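Local coordinates for carboxypeptidase 1 (PDB 5GIV), which is a zinc metallocarboxypeptidase of the M32 family that probably removes amino acids one after another from the C-terminus of peptides, with broad specificity, at residues A[311-314]-A[319-322]; A[260-265]-A[301-306]; A[214-219]-A[321-326]; A[218-223]-A[314-319]. One frame throughout, in Å; residues are numbered along the deposited sequence.

Contact 1. Residues A[311-314]-A[319-322]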
loop_
_atom_site.group_PDB
_atom_site.type_symbol
_atom_site.label_atom_id
_atom_site.label_comp_id
_atom_site.label_asym_id
_atom_site.label_seq_id
_atom_site.Cartn_x
_atom_site.Cartn_y
_atom_site.Cartn_z
ATOM N N ALA A 311 -10.321 -12.305 33.650
ATOM C CA ALA A 311 -9.051 -13.001 33.470
ATOM C C ALA A 311 -8.100 -12.207 32.582
ATOM O O ALA A 311 -6.878 -12.241 32.782
ATOM C CB ALA A 311 -9.294 -14.388 32.875
ATOM N N PHE A 312 -8.634 -11.514 31.577
ATOM C CA PHE A 312 -7.796 -10.706 30.695
ATOM C C PHE A 312 -7.020 -9.656 31.480
ATOM O O PHE A 312 -5.815 -9.471 31.270
ATOM C CB PHE A 312 -8.664 -10.061 29.607
ATOM C CG PHE A 312 -7.902 -9.195 28.644
ATOM C CD1 PHE A 312 -7.580 -7.884 28.965
ATOM C CD2 PHE A 312 -7.515 -9.695 27.404
ATOM C CE1 PHE A 312 -6.892 -7.094 28.078
ATOM C CE2 PHE A 312 -6.822 -8.905 26.506
ATOM C CZ PHE A 312 -6.510 -7.602 26.840
ATOM N N TRP A 313 -7.698 -8.938 32.378
ATOM C CA TRP A 313 -7.028 -7.856 33.090
ATOM C C TRP A 313 -6.169 -8.358 34.250
ATOM O O TRP A 313 -5.189 -7.695 34.620
ATOM C CB TRP A 313 -8.060 -6.828 33.561
ATOM C CG TRP A 313 -8.520 -6.010 32.413
ATOM C CD1 TRP A 313 -9.729 -6.082 31.782
ATOM C CD2 TRP A 313 -7.747 -5.044 31.694
ATOM N NE1 TRP A 313 -9.763 -5.198 30.729
ATOM C CE2 TRP A 313 -8.558 -4.549 30.653
ATOM C CE3 TRP A 313 -6.450 -4.543 31.835
ATOM C CZ2 TRP A 313 -8.117 -3.571 29.761
ATOM C CZ3 TRP A 313 -6.011 -3.566 30.944
ATOM C CH2 TRP A 313 -6.844 -3.094 29.923
ATOM N N ALA A 314 -6.489 -9.522 34.823
ATOM C CA ALA A 314 -5.546 -10.137 35.753
ATOM C C ALA A 314 -4.199 -10.369 35.086
ATOM O O ALA A 314 -3.157 -10.281 35.745
ATOM C CB ALA A 314 -6.101 -11.451 36.299
ATOM N N ASP A 319 1.262 -4.978 32.734
ATOM C CA ASP A 319 1.810 -4.278 31.575
ATOM C C ASP A 319 1.101 -2.945 31.366
ATOM O O ASP A 319 1.738 -1.922 31.086
ATOM C CB ASP A 319 1.698 -5.163 30.327
ATOM C CG ASP A 319 2.156 -4.457 29.058
ATOM O OD1 ASP A 319 2.701 -3.347 29.149
ATOM O OD2 ASP A 319 2.015 -5.018 27.956
ATOM N N TRP A 320 -0.216 -2.938 31.544
ATOM C CA TRP A 320 -1.001 -1.717 31.417
ATOM C C TRP A 320 -0.538 -0.660 32.412
ATOM O O TRP A 320 -0.246 0.482 32.034
ATOM C CB TRP A 320 -2.474 -2.068 31.625
ATOM C CG TRP A 320 -3.473 -0.981 31.391
ATOM C CD1 TRP A 320 -4.208 -0.329 32.336
ATOM C CD2 TRP A 320 -3.886 -0.456 30.126
ATOM N NE1 TRP A 320 -5.045 0.575 31.741
ATOM C CE2 TRP A 320 -4.869 0.518 30.383
ATOM C CE3 TRP A 320 -3.516 -0.709 28.802
ATOM C CZ2 TRP A 320 -5.485 1.241 29.365
ATOM C CZ3 TRP A 320 -4.130 0.003 27.794
ATOM C CH2 TRP A 320 -5.103 0.965 28.080
ATOM N N ARG A 321 -0.462 -1.031 33.696
ATOM C CA ARG A 321 -0.055 -0.091 34.737
ATOM C C ARG A 321 1.366 0.404 34.509
ATOM O O ARG A 321 1.648 1.598 34.664
ATOM C CB ARG A 321 -0.167 -0.755 36.109
ATOM C CG ARG A 321 -0.245 0.218 37.266
ATOM C CD ARG A 321 0.478 -0.299 38.507
ATOM N NE ARG A 321 0.046 -1.639 38.912
ATOM C CZ ARG A 321 0.756 -2.749 38.711
ATOM N NH1 ARG A 321 0.286 -3.928 39.116
ATOM N NH2 ARG A 321 1.943 -2.682 38.104
ATOM N N ASP A 322 2.277 -0.504 34.154
ATOM C CA ASP A 322 3.663 -0.117 33.910
ATOM C C ASP A 322 3.764 0.844 32.735
ATOM O O ASP A 322 4.611 1.744 32.729
ATOM C CB ASP A 322 4.519 -1.362 33.652
ATOM C CG ASP A 322 4.676 -2.235 34.891
ATOM O OD1 ASP A 322 4.439 -1.752 36.016
ATOM O OD2 ASP A 322 5.019 -3.422 34.736
#
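Trp313 turns the edge of its six-membered ring into a face of the indole of Trp320, giving a T-shaped (edge-to-face) stack. Two measurements support the assignment: the planes stand at 73°, and the centroid of the six-membered ring of Trp313 lies 5.0 Å from that of the five-membered ring of Trp320. The leading corner is CZ3 of Trp313, 3.7 Å from CG of Trp320. Beside it, CH2 of Trp313 sits over the middle of the indole, 4.0 Å from CD2 of Trp320. CB of Trp320 lies in the plane of the Trp313 ring, 3.9 Å from CZ3 of Trp313. This CB already leans toward 311-314, and CG of Trp320, anti to N (chi1 -174°), swings the indole out across the helix axis, which sets its face before the Trp313 edge. Both residues belong to helix 310-323, seven positions apart, so the pair spans about two turns along one side of a single helix (i, i+7), away from the zinc site. With an alanine here in place of Trp320, the edge of Trp313 would probably border a gap, and Phe213 and Phe324, whose rings also meet this indole edge-to-face, would lose their common partner. Met336 of helix 333-339 touches both tryptophans. CD1 of Phe312 lies 3.7 Å above the Trp313 ring plane, toward its rim, while NE1 of Trp313 is hydrogen-bonded to OH of Tyr262 on helix 257-275, satisfying the one polar atom of this buried ring.

Contact 2. Residues A[260-265]-A[301-306]; sequences ALYSTL and LWENLV
Glu303 touches both Leu265 and Tyr262, and its side chain traces the contact from root to tip. At the root, CB of Glu303 is 4.4 Å from CB of Leu265, while CA of Glu303 comes to 4.1 Å from the same atom; this is where the two backbones run nearest to each other. CG, anti to the backbone N (chi1 174°), is sent obliquely across Tyr262: it lies 3.7 Å from O of Tyr262 and 3.9 Å from CD1 of Tyr262. The chain then stays extended, taking CD past the same carbonyl and OE1 to 4.1 Å from CB of Tyr262, with the ring and carboxylate planes 40° apart. The short helical segments approach to 8.7 Å between axes, their directions 123° apart. Helix 257-275 carries the HExxH motif of zinc peptidases, and helix 292-306 supplies Glu296, which completes the protein ligands of the zinc with His266 and His270. At its tip Glu303 acts as a second-shell residue: OE2 is hydrogen-bonded to ND1 of His266 and salt-bridged to Arg300, and OE1 is salt-bridged to Arg308. The carboxylate, about 7 Å from the zinc ion, is thus gripped at both oxygens, which probably helps to fix the rotation of the His266 imidazole. The Tyr262 ring meets the backbone of Glu303 edge-on, with CE1 of Tyr262 3.7 Å from O of Glu303, and its hydroxyl goes on to a hydrogen bond with O of Gly307. On the other helix a wider pi-type turn spans 301-306, closed by the bond from Val306 N to Leu301 O.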
loop_
_atom_site.group_PDB
_atom_site.type_symbol
_atom_site.label_atom_id
_atom_site.label_comp_id
_atom_site.label_asym_id
_atom_site.label_seq_id
_atom_site.Cartn_x
_atom_site.Cartn_y
_atom_site.Cartn_z
ATOM N N ALA A 260 -8.958 2.590 21.224
ATOM C CA ALA A 260 -7.935 1.915 20.432
ATOM C C ALA A 260 -7.796 0.455 20.839
ATOM O O ALA A 260 -7.738 -0.439 19.987
ATOM C CB ALA A 260 -6.597 2.640 20.576
ATOM N N LEU A 261 -7.753 0.190 22.144
ATOM C CA LEU A 261 -7.543 -1.183 22.590
ATOM C C LEU A 261 -8.613 -2.114 22.030
ATOM O O LEU A 261 -8.301 -3.160 21.442
ATOM C CB LEU A 261 -7.509 -1.248 24.117
ATOM C CG LEU A 261 -7.438 -2.683 24.634
ATOM C CD1 LEU A 261 -6.250 -3.368 23.993
ATOM C CD2 LEU A 261 -7.310 -2.708 26.159
ATOM N N TYR A 262 -9.884 -1.753 22.191
ATOM C CA TYR A 262 -10.932 -2.692 21.826
ATOM C C TYR A 262 -11.255 -2.687 20.336
ATOM O O TYR A 262 -11.727 -3.713 19.825
ATOM C CB TYR A 262 -12.157 -2.449 22.713
ATOM C CG TYR A 262 -11.861 -2.988 24.106
ATOM C CD1 TYR A 262 -11.831 -4.362 24.339
ATOM C CD2 TYR A 262 -11.534 -2.137 25.162
ATOM C CE1 TYR A 262 -11.518 -4.873 25.583
ATOM C CE2 TYR A 262 -11.219 -2.644 26.415
ATOM C CZ TYR A 262 -11.218 -4.014 26.615
ATOM O OH TYR A 262 -10.908 -4.543 27.839
ATOM N N SER A 263 -10.984 -1.588 19.619
ATOM C CA SER A 263 -10.980 -1.653 18.158
ATOM C C SER A 263 -9.927 -2.638 17.658
ATOM O O SER A 263 -10.178 -3.412 16.726
ATOM C CB SER A 263 -10.718 -0.273 17.549
ATOM O OG SER A 263 -11.803 0.617 17.727
ATOM N N THR A 264 -8.730 -2.599 18.249
ATOM C CA THR A 264 -7.661 -3.492 17.820
ATOM C C THR A 264 -8.002 -4.950 18.127
ATOM O O THR A 264 -7.864 -5.819 17.261
ATOM C CB THR A 264 -6.340 -3.068 18.469
ATOM O OG1 THR A 264 -5.932 -1.809 17.925
ATOM C CG2 THR A 264 -5.246 -4.096 18.223
ATOM N N LEU A 265 -8.496 -5.232 19.340
ATOM C CA LEU A 265 -8.871 -6.605 19.668
ATOM C C LEU A 265 -9.980 -7.093 18.751
ATOM O O LEU A 265 -9.932 -8.217 18.244
ATOM C CB LEU A 265 -9.304 -6.705 21.134
ATOM C CG LEU A 265 -8.330 -6.235 22.219
ATOM C CD1 LEU A 265 -8.802 -6.653 23.607
ATOM C CD2 LEU A 265 -6.944 -6.780 21.954
ATOM N N LEU A 301 -15.779 -12.381 19.952
ATOM C CA LEU A 301 -15.231 -13.319 20.916
ATOM C C LEU A 301 -13.936 -12.774 21.514
ATOM O O LEU A 301 -13.803 -12.652 22.739
ATOM C CB LEU A 301 -15.012 -14.676 20.247
ATOM C CG LEU A 301 -14.528 -15.856 21.101
ATOM C CD1 LEU A 301 -14.921 -17.212 20.484
ATOM C CD2 LEU A 301 -13.003 -15.773 21.305
ATOM N N TRP A 302 -12.995 -12.372 20.656
ATOM C CA TRP A 302 -11.719 -11.879 21.156
ATOM C C TRP A 302 -11.843 -10.493 21.774
ATOM O O TRP A 302 -11.094 -10.166 22.698
ATOM C CB TRP A 302 -10.682 -11.880 20.039
ATOM C CG TRP A 302 -10.272 -13.269 19.622
ATOM C CD1 TRP A 302 -10.700 -13.961 18.524
ATOM C CD2 TRP A 302 -9.384 -14.149 20.331
ATOM N NE1 TRP A 302 -10.113 -15.204 18.490
ATOM C CE2 TRP A 302 -9.301 -15.346 19.585
ATOM C CE3 TRP A 302 -8.639 -14.034 21.509
ATOM C CZ2 TRP A 302 -8.505 -16.424 19.982
ATOM C CZ3 TRP A 302 -7.840 -15.116 21.901
ATOM C CH2 TRP A 302 -7.787 -16.293 21.140
ATOM N N GLU A 303 -12.790 -9.678 21.313
ATOM C CA GLU A 303 -12.940 -8.349 21.894
ATOM C C GLU A 303 -13.674 -8.412 23.230
ATOM O O GLU A 303 -13.164 -7.930 24.245
ATOM C CB GLU A 303 -13.683 -7.414 20.928
ATOM C CG GLU A 303 -14.023 -6.042 21.517
ATOM C CD GLU A 303 -15.192 -5.325 20.822
ATOM O OE1 GLU A 303 -15.542 -4.208 21.251
ATOM O OE2 GLU A 303 -15.763 -5.866 19.848
ATOM N N ASN A 304 -14.864 -9.022 23.250
ATOM C CA ASN A 304 -15.733 -9.002 24.437
ATOM C C ASN A 304 -15.440 -10.170 25.374
ATOM O O ASN A 304 -14.991 -9.976 26.507
ATOM C CB ASN A 304 -17.206 -9.030 24.019
ATOM C CG ASN A 304 -17.674 -7.727 23.392
ATOM O OD1 ASN A 304 -17.077 -6.666 23.597
ATOM N ND2 ASN A 304 -18.769 -7.799 22.642
ATOM N N LEU A 305 -15.710 -11.390 24.915
ATOM C CA LEU A 305 -15.617 -12.546 25.798
ATOM C C LEU A 305 -14.228 -12.654 26.406
ATOM O O LEU A 305 -14.083 -12.956 27.593
ATOM C CB LEU A 305 -15.978 -13.815 25.026
ATOM C CG LEU A 305 -17.478 -13.911 24.737
ATOM C CD1 LEU A 305 -17.740 -14.991 23.736
ATOM C CD2 LEU A 305 -18.245 -14.193 26.010
ATOM N N VAL A 306 -13.195 -12.396 25.613
ATOM C CA VAL A 306 -11.832 -12.447 26.117
ATOM C C VAL A 306 -11.422 -11.070 26.624
ATOM O O VAL A 306 -11.107 -10.900 27.809
ATOM C CB VAL A 306 -10.868 -12.949 25.029
ATOM C CG1 VAL A 306 -9.420 -12.960 25.547
ATOM C CG2 VAL A 306 -11.296 -14.330 24.547
#

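Contact 3. Residues A[214-219]-A[321-326]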
loop_
_atom_site.group_PDB
_atom_site.type_symbol
_atom_site.label_atom_id
_atom_site.label_comp_id
_atom_site.label_asym_id
_atom_site.label_seq_id
_atom_site.Cartn_x
_atom_site.Cartn_y
_atom_site.Cartn_z
ATOM N N GLY A 214 -1.487 -2.591 22.494
ATOM C CA GLY A 214 -2.455 -3.362 21.728
ATOM C C GLY A 214 -1.814 -4.450 20.886
ATOM O O GLY A 214 -2.378 -5.538 20.724
ATOM N N GLU A 215 -0.636 -4.170 20.323
ATOM C CA GLU A 215 0.030 -5.167 19.493
ATOM C C GLU A 215 0.627 -6.298 20.323
ATOM O O GLU A 215 0.754 -7.425 19.833
ATOM C CB GLU A 215 1.103 -4.503 18.637
ATOM C CG GLU A 215 0.526 -3.660 17.530
ATOM C CD GLU A 215 1.564 -3.250 16.530
ATOM O OE1 GLU A 215 1.172 -2.782 15.439
ATOM O OE2 GLU A 215 2.769 -3.443 16.814
ATOM N N ARG A 216 0.997 -6.027 21.572
ATOM C CA ARG A 216 1.443 -7.111 22.436
ATOM C C ARG A 216 0.291 -8.050 22.782
ATOM O O ARG A 216 0.471 -9.271 22.835
ATOM C CB ARG A 216 2.082 -6.542 23.701
ATOM C CG ARG A 216 3.359 -5.741 23.442
ATOM C CD ARG A 216 4.136 -5.506 24.729
ATOM N NE ARG A 216 3.424 -4.658 25.681
ATOM C CZ ARG A 216 3.560 -3.336 25.744
ATOM N NH1 ARG A 216 4.369 -2.709 24.901
ATOM N NH2 ARG A 216 2.887 -2.636 26.644
ATOM N N VAL A 217 -0.905 -7.503 23.000
ATOM C CA VAL A 217 -2.051 -8.337 23.349
ATOM C C VAL A 217 -2.448 -9.228 22.177
ATOM O O VAL A 217 -2.580 -10.446 22.325
ATOM C CB VAL A 217 -3.226 -7.465 23.823
ATOM C CG1 VAL A 217 -4.479 -8.322 24.000
ATOM C CG2 VAL A 217 -2.861 -6.738 25.124
ATOM N N ILE A 218 -2.649 -8.646 20.992
ATOM C CA ILE A 218 -3.117 -9.488 19.898
ATOM C C ILE A 218 -2.014 -10.430 19.446
ATOM O O ILE A 218 -2.285 -11.525 18.936
ATOM C CB ILE A 218 -3.660 -8.650 18.722
ATOM C CG1 ILE A 218 -2.525 -7.916 18.010
ATOM C CG2 ILE A 218 -4.774 -7.720 19.198
ATOM C CD1 ILE A 218 -2.979 -7.116 16.810
ATOM N N ARG A 219 -0.756 -10.030 19.618
ATOM C CA ARG A 219 0.335 -10.965 19.395
ATOM C C ARG A 219 0.172 -12.197 20.278
ATOM O O ARG A 219 0.276 -13.330 19.800
ATOM C CB ARG A 219 1.673 -10.273 19.648
ATOM C CG ARG A 219 2.879 -11.138 19.387
ATOM C CD ARG A 219 3.614 -11.452 20.672
ATOM N NE ARG A 219 4.472 -10.350 21.120
ATOM C CZ ARG A 219 4.363 -9.756 22.302
ATOM N NH1 ARG A 219 3.437 -10.155 23.157
ATOM N NH2 ARG A 219 5.190 -8.776 22.635
ATOM N N ARG A 321 -0.462 -1.031 33.696
ATOM C CA ARG A 321 -0.055 -0.091 34.737
ATOM C C ARG A 321 1.366 0.404 34.509
ATOM O O ARG A 321 1.648 1.598 34.664
ATOM C CB ARG A 321 -0.167 -0.755 36.109
ATOM C CG ARG A 321 -0.245 0.218 37.266
ATOM C CD ARG A 321 0.478 -0.299 38.507
ATOM N NE ARG A 321 0.046 -1.639 38.912
ATOM C CZ ARG A 321 0.756 -2.749 38.711
ATOM N NH1 ARG A 321 0.286 -3.928 39.116
ATOM N NH2 ARG A 321 1.943 -2.682 38.104
ATOM N N ASP A 322 2.277 -0.504 34.154
ATOM C CA ASP A 322 3.663 -0.117 33.910
ATOM C C ASP A 322 3.764 0.844 32.735
ATOM O O ASP A 322 4.611 1.744 32.729
ATOM C CB ASP A 322 4.519 -1.362 33.652
ATOM C CG ASP A 322 4.676 -2.235 34.891
ATOM O OD1 ASP A 322 4.439 -1.752 36.016
ATOM O OD2 ASP A 322 5.019 -3.422 34.736
ATOM N N THR A 323 2.928 0.645 31.711
ATOM C CA THR A 323 2.967 1.507 30.541
ATOM C C THR A 323 2.372 2.877 30.845
ATOM O O THR A 323 2.816 3.891 30.284
ATOM C CB THR A 323 2.231 0.828 29.383
ATOM O OG1 THR A 323 2.711 -0.520 29.233
ATOM C CG2 THR A 323 2.460 1.583 28.067
ATOM N N PHE A 324 1.367 2.931 31.716
ATOM C CA PHE A 324 0.693 4.177 32.079
ATOM C C PHE A 324 0.647 4.300 33.599
ATOM O O PHE A 324 -0.432 4.263 34.203
ATOM C CB PHE A 324 -0.716 4.216 31.487
ATOM C CG PHE A 324 -0.769 3.973 30.001
ATOM C CD1 PHE A 324 -0.421 4.969 29.107
ATOM C CD2 PHE A 324 -1.168 2.739 29.502
ATOM C CE1 PHE A 324 -0.480 4.740 27.737
ATOM C CE2 PHE A 324 -1.228 2.503 28.143
ATOM C CZ PHE A 324 -0.888 3.505 27.255
ATOM N N PRO A 325 1.811 4.477 34.253
ATOM C CA PRO A 325 1.856 4.436 35.726
ATOM C C PRO A 325 1.121 5.571 36.417
ATOM O O PRO A 325 0.354 5.327 37.358
ATOM C CB PRO A 325 3.358 4.475 36.033
ATOM C CG PRO A 325 3.975 5.127 34.842
ATOM C CD PRO A 325 3.146 4.669 33.658
ATOM N N GLU A 326 1.368 6.817 36.015
ATOM C CA GLU A 326 0.663 7.908 36.672
ATOM C C GLU A 326 -0.835 7.832 36.397
ATOM O O GLU A 326 -1.647 8.146 37.276
ATOM C CB GLU A 326 1.235 9.262 36.249
ATOM C CG GLU A 326 0.536 10.437 36.925
ATOM C CD GLU A 326 1.112 11.788 36.531
ATOM O OE1 GLU A 326 0.337 12.663 36.088
ATOM O OE2 GLU A 326 2.343 11.982 36.661
#
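Where helix 310-323 reaches its C-terminal end, Thr323 meets Arg216 from helix 207-221. The contact is small, 54 Å² of buried surface, and rests on one pair: NH2 of Arg216 lies 3.3 Å from OG1 of Thr323. The hydroxyl oxygen sits at the edge of the guanidinium, near its plane, and the two side chains come from opposite directions. A bend in the arginine (chi3 -65°) turns the guanidinium into this position. Stronger partners lie one turn back on the same helix: NH2 of Arg216 forms a salt bridge with OD1 of Asp319, and OG1 of Thr323 is hydrogen-bonded to the backbone O of Asp319. That second bond spans four residues, the familiar way in which a threonine hydroxyl returns to the preceding turn of its own helix. OG1 is placed for it beside the backbone N (chi1 -50°). Asp319 is therefore the common partner of both side chains, tying the end of one helix to the flank of the other at the protein surface. The helical course is left at Phe324 (phi -129°), whose ring has CG2 of Thr323 3.8 Å above one face, offset toward the rim; Thr323 also touches Arg209.

Contact 4. Residues A[218-223]-A[314-319]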
loop_
_atom_site.group_PDB
_atom_site.type_symbol
_atom_site.label_atom_id
_atom_site.label_comp_id
_atom_site.label_asym_id
_atom_site.label_seq_id
_atom_site.Cartn_x
_atom_site.Cartn_y
_atom_site.Cartn_z
ATOM N N ILE A 218 -2.649 -8.646 20.992
ATOM C CA ILE A 218 -3.117 -9.488 19.898
ATOM C C ILE A 218 -2.014 -10.430 19.446
ATOM O O ILE A 218 -2.285 -11.525 18.936
ATOM C CB ILE A 218 -3.660 -8.650 18.722
ATOM C CG1 ILE A 218 -2.525 -7.916 18.010
ATOM C CG2 ILE A 218 -4.774 -7.720 19.198
ATOM C CD1 ILE A 218 -2.979 -7.116 16.810
ATOM N N ARG A 219 -0.756 -10.030 19.618
ATOM C CA ARG A 219 0.335 -10.965 19.395
ATOM C C ARG A 219 0.172 -12.197 20.278
ATOM O O ARG A 219 0.276 -13.330 19.800
ATOM C CB ARG A 219 1.673 -10.273 19.648
ATOM C CG ARG A 219 2.879 -11.138 19.387
ATOM C CD ARG A 219 3.614 -11.452 20.672
ATOM N NE ARG A 219 4.472 -10.350 21.120
ATOM C CZ ARG A 219 4.363 -9.756 22.302
ATOM N NH1 ARG A 219 3.437 -10.155 23.157
ATOM N NH2 ARG A 219 5.190 -8.776 22.635
ATOM N N ASP A 220 -0.114 -11.991 21.574
ATOM C CA ASP A 220 -0.381 -13.123 22.462
ATOM C C ASP A 220 -1.645 -13.862 22.047
ATOM O O ASP A 220 -1.732 -15.081 22.206
ATOM C CB ASP A 220 -0.515 -12.674 23.920
ATOM C CG ASP A 220 0.749 -12.051 24.471
ATOM O OD1 ASP A 220 1.809 -12.166 23.823
ATOM O OD2 ASP A 220 0.680 -11.485 25.586
ATOM N N TYR A 221 -2.660 -13.140 21.566
ATOM C CA TYR A 221 -3.858 -13.809 21.065
ATOM C C TYR A 221 -3.493 -14.851 20.007
ATOM O O TYR A 221 -4.070 -15.944 19.967
ATOM C CB TYR A 221 -4.837 -12.783 20.480
ATOM C CG TYR A 221 -5.788 -12.102 21.461
ATOM C CD1 TYR A 221 -5.708 -12.325 22.828
ATOM C CD2 TYR A 221 -6.777 -11.237 20.997
ATOM C CE1 TYR A 221 -6.590 -11.695 23.709
ATOM C CE2 TYR A 221 -7.653 -10.617 21.853
ATOM C CZ TYR A 221 -7.564 -10.846 23.209
ATOM O OH TYR A 221 -8.455 -10.217 24.056
ATOM N N GLY A 222 -2.519 -14.533 19.152
ATOM C CA GLY A 222 -2.131 -15.422 18.076
ATOM C C GLY A 222 -2.072 -14.747 16.723
ATOM O O GLY A 222 -1.903 -15.422 15.698
ATOM N N TYR A 223 -2.245 -13.425 16.689
ATOM C CA TYR A 223 -2.134 -12.699 15.430
ATOM C C TYR A 223 -0.699 -12.778 14.931
ATOM O O TYR A 223 0.244 -12.567 15.699
ATOM C CB TYR A 223 -2.560 -11.242 15.597
ATOM C CG TYR A 223 -2.576 -10.455 14.306
ATOM C CD1 TYR A 223 -3.549 -10.686 13.350
ATOM C CD2 TYR A 223 -1.628 -9.463 14.052
ATOM C CE1 TYR A 223 -3.570 -9.968 12.171
ATOM C CE2 TYR A 223 -1.646 -8.738 12.878
ATOM C CZ TYR A 223 -2.618 -8.994 11.941
ATOM O OH TYR A 223 -2.646 -8.284 10.772
ATOM N N ALA A 314 -6.489 -9.522 34.823
ATOM C CA ALA A 314 -5.546 -10.137 35.753
ATOM C C ALA A 314 -4.199 -10.369 35.086
ATOM O O ALA A 314 -3.157 -10.281 35.745
ATOM C CB ALA A 314 -6.101 -11.451 36.299
ATOM N N ALA A 315 -4.198 -10.631 33.777
ATOM C CA ALA A 315 -2.974 -10.921 33.044
ATOM C C ALA A 315 -2.264 -9.667 32.549
ATOM O O ALA A 315 -1.028 -9.614 32.563
ATOM C CB ALA A 315 -3.285 -11.824 31.847
ATOM N N TYR A 316 -3.011 -8.628 32.160
ATOM C CA TYR A 316 -2.415 -7.492 31.473
ATOM C C TYR A 316 -2.407 -6.201 32.277
ATOM O O TYR A 316 -1.757 -5.244 31.851
ATOM C CB TYR A 316 -3.115 -7.242 30.127
ATOM C CG TYR A 316 -2.759 -8.277 29.102
ATOM C CD1 TYR A 316 -1.510 -8.262 28.500
ATOM C CD2 TYR A 316 -3.657 -9.267 28.733
ATOM C CE1 TYR A 316 -1.161 -9.209 27.569
ATOM C CE2 TYR A 316 -3.316 -10.223 27.794
ATOM C CZ TYR A 316 -2.066 -10.189 27.220
ATOM O OH TYR A 316 -1.692 -11.129 26.287
ATOM N N PHE A 317 -3.068 -6.139 33.428
ATOM C CA PHE A 317 -3.041 -4.884 34.165
ATOM C C PHE A 317 -1.614 -4.482 34.505
ATOM O O PHE A 317 -1.285 -3.287 34.494
ATOM C CB PHE A 317 -3.882 -4.975 35.434
ATOM C CG PHE A 317 -4.010 -3.671 36.153
ATOM C CD1 PHE A 317 -4.824 -2.676 35.651
ATOM C CD2 PHE A 317 -3.310 -3.432 37.324
ATOM C CE1 PHE A 317 -4.958 -1.470 36.301
ATOM C CE2 PHE A 317 -3.434 -2.217 37.987
ATOM C CZ PHE A 317 -4.260 -1.233 37.468
ATOM N N GLY A 318 -0.749 -5.463 34.785
ATOM C CA GLY A 318 0.638 -5.150 35.081
ATOM C C GLY A 318 1.318 -4.413 33.944
ATOM O O GLY A 318 1.898 -3.343 34.143
ATOM N N ASP A 319 1.262 -4.978 32.734
ATOM C CA ASP A 319 1.810 -4.278 31.575
ATOM C C ASP A 319 1.101 -2.945 31.366
ATOM O O ASP A 319 1.738 -1.922 31.086
ATOM C CB ASP A 319 1.698 -5.163 30.327
ATOM C CG ASP A 319 2.156 -4.457 29.058
ATOM O OD1 ASP A 319 2.701 -3.347 29.149
ATOM O OD2 ASP A 319 2.015 -5.018 27.956
#
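Asp220, in the last turn of helix 207-221, and Tyr316, midway along helix 310-323, have CA atoms 10.8 Å apart, a gap that only side chains bridge. The first helix closes in a Schellman motif: Gly222 has positive phi (130°), Tyr223 N bonds to Ile218 O (2.9 Å) and, weakly, Gly222 N to Arg219 O (3.1 Å). Gly222 N also reaches Ile218 O (3.0 Å), from the opposite carbonyl face to Tyr223 N. The second helix is kinked at 318-319, just past the tyrosine. CB of Asp220 points toward Tyr316, and CG beside the backbone N (chi1 -62°) turns the carboxylate across the hydroxyl. OH of Tyr316 donates to OD2 of Asp220 in a very short hydrogen bond (2.5 Å). OD2 lies in the phenol plane, at the ring edge, and the carboxylate is turned 23° from it. OD1 of Asp220 takes NH1 of Arg219 in a salt bridge (2.7 Å) from above the carboxylate plane. With an alanine replacing Asp220, the Tyr316 hydroxyl would probably lose its acceptor and Arg219 this counter-charge. Lys450 touches both side chains, the tyrosine ring packs against Phe213 and Val217 of helix 207-221, and Tyr223 is hydrogen-bonded to Val246 of strand 245-250.

Contact 2 lies deepest, about 13 Å from the chain centre, and is the one tied to the metal site; it mixes apolar packing with a buried carboxylate. Contacts 1, 3 and 4 lie 23 to 27 Å out. Contact 1 is buried too, but wholly aromatic and internal to helix 310-323. Contacts 3 and 4 both join that helix to helix 207-221: the first, at the surface, sets an arginine near a threonine hydroxyl, and the second, partly buried, is a tyrosine-aspartate hydrogen bond. Between these contacts, Leu265 packs on Val217 and Ile218, with its CD2 3.6 Å from CG1 of Val217, and Phe312 reaches Val217 as well, so apolar side chains of helix 207-221 connect core to periphery.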